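Local coordinates for site-specific recombinase, resolvase family protein (Streptococcus pneumoniae, PDB 3GUV), which catalyses site-specific DNA recombination as a member of the resolvase family of serine recombinases, cutting and rejoining DNA strands, at the interface of chains A and B. Numbering follows the deposited sequence. Chains: chain A/B, Site-specific recombinase, resolvase family protein.

The interface of chains A and B. Residues chain A 84, 91, 94, 128-129, 132; chain B 128, 131-132, 135.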
# COMPACT_ATOMS: atom_id res chain seq x y z
N LEU A 84 10.10 -4.09 2.00
CA LEU A 84 8.88 -4.11 2.84
C LEU A 84 8.23 -5.49 3.02
O LEU A 84 7.76 -5.83 4.11
CB LEU A 84 7.79 -3.15 2.31
CG LEU A 84 7.92 -1.67 2.60
CD1 LEU A 84 6.69 -0.84 2.09
CD2 LEU A 84 8.11 -1.47 4.12
N ALA A 91 -0.37 -3.74 4.26
CA ALA A 91 -0.17 -2.31 4.39
C ALA A 91 -0.50 -1.79 5.80
O ALA A 91 0.18 -0.87 6.31
CB ALA A 91 -1.00 -1.55 3.31
N VAL A 94 2.46 -2.49 7.90
CA VAL A 94 3.60 -1.65 7.64
C VAL A 94 3.34 -0.35 8.36
O VAL A 94 4.24 0.22 8.97
CB VAL A 94 3.77 -1.31 6.16
CG1 VAL A 94 4.98 -0.39 6.02
CG2 VAL A 94 3.91 -2.58 5.29
N VAL A 128 0.02 7.47 2.07
CA VAL A 128 -0.21 6.45 1.07
C VAL A 128 -0.56 5.16 1.79
O VAL A 128 -1.56 4.51 1.48
CB VAL A 128 1.02 6.29 0.13
CG1 VAL A 128 0.81 5.14 -0.82
CG2 VAL A 128 1.27 7.59 -0.65
N LEU A 129 0.27 4.81 2.76
CA LEU A 129 0.12 3.54 3.49
C LEU A 129 -1.26 3.48 4.19
O LEU A 129 -1.98 2.47 4.14
CB LEU A 129 1.26 3.37 4.52
CG LEU A 129 2.63 2.75 4.14
CD1 LEU A 129 3.59 2.85 5.32
CD2 LEU A 129 2.52 1.30 3.65
N VAL A 132 -3.88 2.93 1.61
CA VAL A 132 -3.91 1.56 1.09
C VAL A 132 -4.43 0.64 2.16
O VAL A 132 -5.07 -0.36 1.85
CB VAL A 132 -2.53 1.05 0.56
CG1 VAL A 132 -2.60 -0.46 0.21
CG2 VAL A 132 -2.06 1.88 -0.64
N VAL B 128 6.55 3.16 -2.68
CA VAL B 128 5.80 2.58 -1.58
C VAL B 128 4.77 1.64 -2.17
O VAL B 128 4.64 0.48 -1.76
CB VAL B 128 5.15 3.68 -0.70
CG1 VAL B 128 4.26 3.07 0.35
CG2 VAL B 128 6.24 4.54 -0.04
N ALA B 131 6.18 -1.40 -3.48
CA ALA B 131 6.62 -2.24 -2.34
C ALA B 131 5.44 -2.96 -1.70
O ALA B 131 5.59 -4.12 -1.28
CB ALA B 131 7.38 -1.40 -1.29
N VAL B 132 4.27 -2.30 -1.64
CA VAL B 132 3.09 -2.89 -1.02
C VAL B 132 2.45 -3.85 -1.98
O VAL B 132 1.85 -4.84 -1.55
CB VAL B 132 2.04 -1.84 -0.52
CG1 VAL B 132 0.74 -2.54 -0.04
CG2 VAL B 132 2.63 -0.96 0.58
N ILE B 135 4.12 -7.07 -1.47
CA ILE B 135 3.50 -7.76 -0.36
C ILE B 135 2.30 -8.57 -0.84
O ILE B 135 2.22 -9.75 -0.56
CB ILE B 135 3.08 -6.85 0.81
CG1 ILE B 135 4.30 -6.14 1.41
CG2 ILE B 135 2.35 -7.69 1.89
CD1 ILE B 135 3.99 -4.97 2.38
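A:Val128, A:Leu129 and A:Val132 meet B:Val128 and B:Val132 where the two copies of the long helix 124-151 cross, both in regular helical backbone geometry, while the 3-10 turn 84-86 and the start of helix 91-103 of chain A flank the chain B helix. B:Val132 sits in the middle, and its two methyls have separate jobs. CG1, anti to the backbone N (chi1 172°), faces its own symmetry mate tip to tip, with B:Val132 CG1 3.9 Å from A:Val132 CG1, and the same methyl also lies 3.9 Å from A:Ala91 CB. CG2, turned beside the backbone N, goes to A:Leu129 instead, 3.8 Å from its CD2. That leucine side chain slants past B:Val132 and runs nearly perpendicular to B:Val128, whose CG1 lies 4.1 Å from A:Leu129 CD2. One leucine branch therefore bridges two valines a helical turn apart. The pair of Val128 residues meets more loosely, CG1 to CG1 at 4.2 Å. On the neighbouring face of the chain B helix, A:Leu84 covers B:Ala131. Its CG points away from the carbonyl carbon (chi1 -79°), and CD1 presses on B:Ala131 CB at 3.5 Å, a contact tighter than usual van der Waals packing. Next to it, B:Ile135 extends its CD1 end to A:Val94 CG2, 3.8 Å away, the two side chains meeting at a slant. The patch is an aliphatic seam, a helix crossing with a flanking turn and helix, repeated with the chains exchanged by the two-fold. Resolvase-family recombinases dimerise through this long helix, so the seam probably holds together the catalytic domains of a dimer that acts on DNA.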